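Local coordinates for Aac(6')-ib (Escherichia coli, PDB 2BUE), which probably transfers an acetyl group from acetyl-CoA to the 6'-amino group of aminoglycosides such as kanamycin B, conferring antibiotic resistance, at residues Phe144-Pro158 with Pro184-Glu196. The protein carries 2 engineered substitutions. Sequence-based numbering, arbitrary orientation.
Sequences FNDPEVTKIQTDPSP and PAVYMVQTRQAFE. With CA (calcium ion), chain D; RIO (ribostamycin), chain C.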
loop_
_atom_site.group_PDB
_atom_site.type_symbol
_atom_site.label_atom_id
_atom_site.label_comp_id
_atom_site.label_asym_id
_atom_site.label_seq_id
_atom_site.Cartn_x
_atom_site.Cartn_y
_atom_site.Cartn_z
ATOM N N PHE A 144 -10.958 6.468 -3.693
ATOM C CA PHE A 144 -11.761 7.332 -4.564
ATOM C C PHE A 144 -13.145 7.656 -3.953
ATOM O O PHE A 144 -13.824 8.567 -4.400
ATOM C CB PHE A 144 -11.873 6.757 -5.972
ATOM C CG PHE A 144 -10.605 6.914 -6.791
ATOM C CD1 PHE A 144 -9.945 8.155 -6.850
ATOM C CD2 PHE A 144 -10.111 5.848 -7.557
ATOM C CE1 PHE A 144 -8.786 8.327 -7.645
ATOM C CE2 PHE A 144 -8.942 5.995 -8.342
ATOM C CZ PHE A 144 -8.288 7.220 -8.384
ATOM N N ASN A 145 -13.539 6.918 -2.929
ATOM C CA ASN A 145 -14.778 7.289 -2.209
ATOM C C ASN A 145 -14.574 8.474 -1.270
ATOM O O ASN A 145 -15.523 8.985 -0.639
ATOM C CB ASN A 145 -15.349 6.071 -1.475
ATOM C CG ASN A 145 -16.174 5.194 -2.395
ATOM O OD1 ASN A 145 -16.711 5.684 -3.401
ATOM N ND2 ASN A 145 -16.292 3.890 -2.062
ATOM N N ASP A 146 -13.331 8.938 -1.187
ATOM C CA ASP A 146 -13.080 10.267 -0.660
ATOM C C ASP A 146 -13.047 11.236 -1.839
ATOM O O ASP A 146 -12.099 11.188 -2.651
ATOM C CB ASP A 146 -11.738 10.293 0.104
ATOM C CG ASP A 146 -11.399 11.679 0.649
ATOM O OD1 ASP A 146 -12.122 12.651 0.368
ATOM O OD2 ASP A 146 -10.382 11.798 1.360
ATOM N N PRO A 147 -14.074 12.119 -1.967
ATOM C CA PRO A 147 -14.122 12.981 -3.177
ATOM C C PRO A 147 -12.942 13.946 -3.338
ATOM O O PRO A 147 -12.723 14.470 -4.450
ATOM C CB PRO A 147 -15.457 13.748 -3.031
ATOM C CG PRO A 147 -15.762 13.658 -1.580
ATOM C CD PRO A 147 -15.221 12.370 -1.068
ATOM N N GLU A 148 -12.164 14.148 -2.271
ATOM C CA GLU A 148 -11.000 15.019 -2.338
ATOM C C GLU A 148 -9.811 14.363 -3.075
ATOM O O GLU A 148 -8.860 15.042 -3.464
ATOM C CB GLU A 148 -10.576 15.392 -0.937
ATOM C CG GLU A 148 -11.560 16.295 -0.246
ATOM C CD GLU A 148 -11.017 16.749 1.082
ATOM O OE1 GLU A 148 -9.792 16.938 1.193
ATOM O OE2 GLU A 148 -11.799 16.890 2.014
ATOM N N VAL A 149 -9.874 13.047 -3.208
ATOM C CA VAL A 149 -8.741 12.286 -3.777
ATOM C C VAL A 149 -8.773 12.374 -5.305
ATOM O O VAL A 149 -9.806 12.136 -5.927
ATOM C CB VAL A 149 -8.801 10.825 -3.302
ATOM C CG1 VAL A 149 -7.778 9.980 -4.096
ATOM C CG2 VAL A 149 -8.562 10.750 -1.786
ATOM N N THR A 150 -7.630 12.696 -5.909
ATOM C CA THR A 150 -7.570 12.981 -7.356
ATOM C C THR A 150 -6.873 11.884 -8.165
ATOM O O THR A 150 -7.168 11.662 -9.347
ATOM C CB THR A 150 -6.790 14.275 -7.599
ATOM O OG1 THR A 150 -5.526 14.211 -6.911
ATOM C CG2 THR A 150 -7.613 15.486 -7.084
ATOM N N LYS A 151 -5.954 11.198 -7.496
ATOM C CA LYS A 151 -5.073 10.247 -8.185
ATOM C C LYS A 151 -4.431 9.366 -7.130
ATOM O O LYS A 151 -4.153 9.853 -6.029
ATOM C CB LYS A 151 -3.959 11.042 -8.896
ATOM C CG LYS A 151 -2.978 10.156 -9.671
ATOM C CD LYS A 151 -2.087 11.031 -10.555
ATOM C CE LYS A 151 -1.030 11.766 -9.749
ATOM N NZ LYS A 151 -0.259 12.785 -10.595
ATOM N N ILE A 152 -4.264 8.080 -7.441
ATOM C CA ILE A 152 -3.537 7.204 -6.524
ATOM C C ILE A 152 -2.215 6.859 -7.171
ATOM O O ILE A 152 -2.140 6.704 -8.388
ATOM C CB ILE A 152 -4.340 5.952 -6.157
ATOM C CG1 ILE A 152 -5.742 6.361 -5.667
ATOM C CG2 ILE A 152 -3.611 5.129 -5.087
ATOM C CD1 ILE A 152 -6.712 5.214 -5.602
ATOM N N GLN A 153 -1.171 6.803 -6.340
ATOM C CA GLN A 153 0.172 6.432 -6.820
ATOM C C GLN A 153 0.675 5.226 -6.061
ATOM O O GLN A 153 0.212 4.918 -4.936
ATOM C CB GLN A 153 1.171 7.586 -6.662
ATOM C CG GLN A 153 1.462 7.892 -5.173
ATOM C CD GLN A 153 2.470 9.015 -4.981
ATOM O OE1 GLN A 153 2.455 10.030 -5.695
ATOM N NE2 GLN A 153 3.322 8.859 -3.976
ATOM N N THR A 154 1.640 4.533 -6.655
ATOM C CA THR A 154 2.409 3.540 -5.896
ATOM C C THR A 154 3.826 3.502 -6.487
ATOM O O THR A 154 4.032 4.022 -7.580
ATOM C CB THR A 154 1.746 2.159 -5.881
ATOM O OG1 THR A 154 2.377 1.325 -4.878
ATOM C CG2 THR A 154 1.794 1.514 -7.255
ATOM N N ASP A 155 4.757 2.904 -5.754
ATOM C CA ASP A 155 6.182 3.058 -6.068
ATOM C C ASP A 155 6.980 1.764 -5.809
ATOM O O ASP A 155 7.949 1.784 -5.035
ATOM C CB ASP A 155 6.773 4.255 -5.310
ATOM C CG ASP A 155 6.850 4.025 -3.784
ATOM O OD1 ASP A 155 6.025 3.241 -3.256
ATOM O OD2 ASP A 155 7.766 4.593 -3.148
ATOM N N PRO A 156 6.582 0.654 -6.465
ATOM C CA PRO A 156 7.298 -0.603 -6.254
ATOM C C PRO A 156 8.766 -0.490 -6.671
ATOM O O PRO A 156 9.108 0.305 -7.540
ATOM C CB PRO A 156 6.572 -1.598 -7.171
ATOM C CG PRO A 156 5.917 -0.709 -8.266
ATOM C CD PRO A 156 5.504 0.529 -7.470
ATOM N N SER A 157 9.617 -1.283 -6.025
ATOM C CA SER A 157 10.987 -1.453 -6.480
ATOM C C SER A 157 11.008 -1.943 -7.936
ATOM O O SER A 157 10.200 -2.801 -8.310
ATOM C CB SER A 157 11.643 -2.538 -5.632
ATOM O OG SER A 157 12.826 -3.008 -6.259
ATOM N N PRO A 158 11.983 -1.458 -8.730
ATOM C CA PRO A 158 12.161 -1.989 -10.089
ATOM C C PRO A 158 12.390 -3.517 -10.103
ATOM O O PRO A 158 12.079 -4.154 -11.101
ATOM C CB PRO A 158 13.435 -1.270 -10.587
ATOM C CG PRO A 158 13.472 0.020 -9.747
ATOM C CD PRO A 158 12.979 -0.418 -8.403
ATOM N N PRO A 184 15.680 4.086 -6.330
ATOM C CA PRO A 184 14.882 4.223 -7.545
ATOM C C PRO A 184 13.618 3.383 -7.387
ATOM O O PRO A 184 13.682 2.281 -6.836
ATOM C CB PRO A 184 15.786 3.589 -8.634
ATOM C CG PRO A 184 17.162 3.672 -8.066
ATOM C CD PRO A 184 17.026 3.530 -6.587
ATOM N N ALA A 185 12.488 3.914 -7.865
ATOM C CA ALA A 185 11.231 3.206 -7.835
ATOM C C ALA A 185 10.512 3.402 -9.154
ATOM O O ALA A 185 10.752 4.387 -9.863
ATOM C CB ALA A 185 10.341 3.719 -6.674
ATOM N N VAL A 186 9.641 2.454 -9.477
ATOM C CA VAL A 186 8.809 2.587 -10.666
ATOM C C VAL A 186 7.544 3.327 -10.228
ATOM O O VAL A 186 6.712 2.756 -9.532
ATOM C CB VAL A 186 8.487 1.230 -11.295
ATOM C CG1 VAL A 186 7.560 1.392 -12.502
ATOM C CG2 VAL A 186 9.812 0.535 -11.719
ATOM N N TYR A 187 7.430 4.592 -10.638
ATOM C CA TYR A 187 6.277 5.412 -10.265
ATOM C C TYR A 187 5.074 4.978 -11.110
ATOM O O TYR A 187 5.129 4.963 -12.348
ATOM C CB TYR A 187 6.600 6.869 -10.520
ATOM C CG TYR A 187 5.573 7.777 -9.929
ATOM C CD1 TYR A 187 5.364 7.817 -8.533
ATOM C CD2 TYR A 187 4.807 8.595 -10.749
ATOM C CE1 TYR A 187 4.400 8.685 -7.973
ATOM C CE2 TYR A 187 3.826 9.458 -10.202
ATOM C CZ TYR A 187 3.625 9.479 -8.826
ATOM O OH TYR A 187 2.642 10.304 -8.323
ATOM N N MET A 188 3.984 4.612 -10.432
ATOM C CA MET A 188 2.773 4.138 -11.107
ATOM C C MET A 188 1.575 4.927 -10.603
ATOM O O MET A 188 1.503 5.237 -9.424
ATOM C CB MET A 188 2.546 2.656 -10.797
ATOM C CG MET A 188 3.741 1.775 -11.249
ATOM S SD MET A 188 3.440 0.035 -10.951
ATOM C CE MET A 188 2.193 -0.363 -12.163
ATOM N N VAL A 189 0.624 5.202 -11.488
ATOM C CA VAL A 189 -0.543 6.003 -11.092
ATOM C C VAL A 189 -1.844 5.472 -11.686
ATOM O O VAL A 189 -1.864 4.785 -12.725
ATOM C CB VAL A 189 -0.371 7.525 -11.445
ATOM C CG1 VAL A 189 0.904 8.126 -10.861
ATOM C CG2 VAL A 189 -0.487 7.779 -12.951
ATOM N N GLN A 190 -2.942 5.832 -11.021
ATOM C CA GLN A 190 -4.293 5.601 -11.509
ATOM C C GLN A 190 -5.092 6.870 -11.174
ATOM O O GLN A 190 -5.241 7.207 -10.008
ATOM C CB GLN A 190 -4.900 4.394 -10.803
ATOM C CG GLN A 190 -6.232 3.992 -11.365
ATOM C CD GLN A 190 -6.771 2.686 -10.821
ATOM O OE1 GLN A 190 -6.085 1.911 -10.100
ATOM N NE2 GLN A 190 -8.004 2.399 -11.196
ATOM N N THR A 191 -5.573 7.592 -12.188
ATOM C CA THR A 191 -6.313 8.844 -11.957
ATOM C C THR A 191 -7.788 8.553 -11.687
ATOM O O THR A 191 -8.302 7.503 -12.058
ATOM C CB THR A 191 -6.255 9.782 -13.189
ATOM O OG1 THR A 191 -6.917 9.141 -14.293
ATOM C CG2 THR A 191 -4.773 10.118 -13.555
ATOM N N ARG A 192 -8.483 9.524 -11.090
ATOM C CA ARG A 192 -9.904 9.365 -10.864
ATOM C C ARG A 192 -10.616 9.196 -12.196
ATOM O O ARG A 192 -11.499 8.380 -12.288
ATOM C CB ARG A 192 -10.482 10.553 -10.099
ATOM C CG ARG A 192 -11.991 10.398 -9.878
ATOM C CD ARG A 192 -12.562 11.560 -9.081
ATOM N NE ARG A 192 -12.138 11.534 -7.678
ATOM C CZ ARG A 192 -12.703 10.782 -6.728
ATOM N NH1 ARG A 192 -13.710 9.957 -7.016
ATOM N NH2 ARG A 192 -12.212 10.824 -5.479
ATOM N N GLN A 193 -10.209 9.957 -13.221
ATOM C CA GLN A 193 -10.861 9.855 -14.547
ATOM C C GLN A 193 -10.746 8.438 -15.117
ATOM O O GLN A 193 -11.721 7.889 -15.652
ATOM C CB GLN A 193 -10.297 10.881 -15.531
ATOM C CG GLN A 193 -11.095 10.937 -16.868
ATOM C CD GLN A 193 -10.607 12.021 -17.840
ATOM O OE1 GLN A 193 -9.418 12.075 -18.201
ATOM N NE2 GLN A 193 -11.538 12.875 -18.291
ATOM N N ALA A 194 -9.563 7.831 -14.968
ATOM C CA ALA A 194 -9.367 6.442 -15.404
ATOM C C ALA A 194 -10.274 5.474 -14.673
ATOM O O ALA A 194 -10.869 4.582 -15.293
ATOM C CB ALA A 194 -7.877 6.020 -15.245
ATOM N N PHE A 195 -10.383 5.649 -13.353
ATOM C CA PHE A 195 -11.219 4.805 -12.504
ATOM C C PHE A 195 -12.690 4.903 -12.952
ATOM O O PHE A 195 -13.383 3.884 -13.059
ATOM C CB PHE A 195 -11.056 5.235 -11.035
ATOM C CG PHE A 195 -11.885 4.451 -10.081
ATOM C CD1 PHE A 195 -11.479 3.191 -9.655
ATOM C CD2 PHE A 195 -13.102 4.980 -9.598
ATOM C CE1 PHE A 195 -12.257 2.453 -8.741
ATOM C CE2 PHE A 195 -13.883 4.263 -8.697
ATOM C CZ PHE A 195 -13.475 2.994 -8.267
ATOM N N GLU A 196 -13.146 6.130 -13.198
ATOM C CA GLU A 196 -14.517 6.383 -13.689
ATOM C C GLU A 196 -14.766 5.670 -15.016
ATOM O O GLU A 196 -15.748 4.935 -15.162
ATOM C CB GLU A 196 -14.750 7.886 -13.868
ATOM C CG GLU A 196 -14.831 8.674 -12.546
ATOM C CD GLU A 196 -14.752 10.169 -12.750
ATOM O OE1 GLU A 196 -14.570 10.631 -13.901
ATOM O OE2 GLU A 196 -14.841 10.908 -11.758
HETATM CA CA CA D . -13.431 15.867 3.199
HETATM O O1 RIO C . 5.857 1.240 6.269
HETATM C C1 RIO C . 5.431 2.226 7.221
HETATM C C2 RIO C . 6.570 3.234 7.417
HETATM O O2 RIO C . 7.376 3.370 6.229
HETATM C C3 RIO C . 6.872 4.451 5.428
HETATM O O3 RIO C . 6.194 3.947 4.260
HETATM C C4 RIO C . 6.709 4.503 2.986
HETATM C C5 RIO C . 6.017 5.847 2.619
HETATM O O4 RIO C . 6.291 6.830 3.603
HETATM C C6 RIO C . 6.397 6.388 1.229
HETATM N N1 RIO C . 5.541 7.571 0.922
HETATM C C7 RIO C . 6.168 5.299 0.147
HETATM C C8 RIO C . 6.962 4.022 0.495
HETATM N N2 RIO C . 6.779 3.035 -0.606
HETATM C C9 RIO C . 6.496 3.435 1.873
HETATM O O5 RIO C . 7.412 2.335 2.144
HETATM C C10 RIO C . 6.778 1.188 2.714
HETATM O O6 RIO C . 6.248 0.353 1.712
HETATM C C11 RIO C . 7.231 -0.338 0.862
HETATM C C12 RIO C . 6.416 -1.306 -0.030
HETATM N N3 RIO C . 5.765 -0.572 -1.126
HETATM C C13 RIO C . 8.270 -1.120 1.722
HETATM O O7 RIO C . 9.291 -1.628 0.830
HETATM C C14 RIO C . 8.896 -0.181 2.781
HETATM O O8 RIO C . 9.899 -0.852 3.598
HETATM C C15 RIO C . 7.803 0.473 3.643
HETATM N N4 RIO C . 8.354 1.416 4.616
HETATM C C16 RIO C . 5.961 5.282 6.369
HETATM O O9 RIO C . 6.541 6.574 6.461
HETATM C C17 RIO C . 6.144 4.645 7.757
HETATM O O10 RIO C . 7.270 5.304 8.401
HETATM O O HOH W 1 -12.163 13.816 3.006
HETATM O O HOH W 2 1.975 13.114 -8.784
HETATM O O HOH W 3 -13.650 17.939 4.406
HETATM O O HOH W 4 -14.970 17.597 2.291
#
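Arg-192, the first residue of the helix that follows strand 183-191, reaches across to Phe-144 at the end of helix 131-144 and to the loop after it, where its guanidinium nitrogens share two backbone carbonyls. CB touches both Phe-144 CE1 (3.7 Å) and Thr-150 O, which also accepts from Arg-192 N. With CG anti to the backbone N (chi1 179°) the chain runs out extended, then bends at chi3 (-71°), which brings the guanidinium beside the loop carbonyls. NE and NH2 grip Val-149 O side-on; the NE bond comes in nearly along the C=O axis, whereas NH2, at 2.8 Å, lies in the carbonyl plane on a lone pair. NH1 and NH2 close end-on upon Phe-144 O, at 3.0 Å from NH1. Four hydrogen bonds, all close to the guanidinium plane, thus fix the rotation of the group, while Phe-144 CD1 covers the centre of one face, ring and guanidinium planes 66° apart.

The Phe-144 ring also meets Phe-195 obliquely, its CD2 3.4 Å over that ring, and turns its edge to Gln-190 O. Beyond it the strands pair antiparallel, with reciprocal backbone bonds joining Ile-152 to Gln-190 and Thr-154 to Met-188. On the face carrying Lys-151 and Gln-153, Tyr-187 OH donates to Gln-153 OE1 (2.6 Å), from above the carbonyl plane; water links the same hydroxyl to Lys-151 NZ. At the far end Pro-156 CG packs on Met-188 SD at 3.7 Å, and Asp-155 OD1 accepts from ribostamycin N2 (2.8 Å), beside Asp-118, which also bonds the drug.

As in the GNAT fold, strand 151-154 follows helix 131-144, runs parallel to strand 114-121 and carries pocket residues just past its end: Asp-155 for ribostamycin, Pro-156 for coenzyme A. Strand 173-180 flanks strand 183-191 on its other side, and helix 161-169 covers the Thr-154 and Met-188 face through Tyr-167.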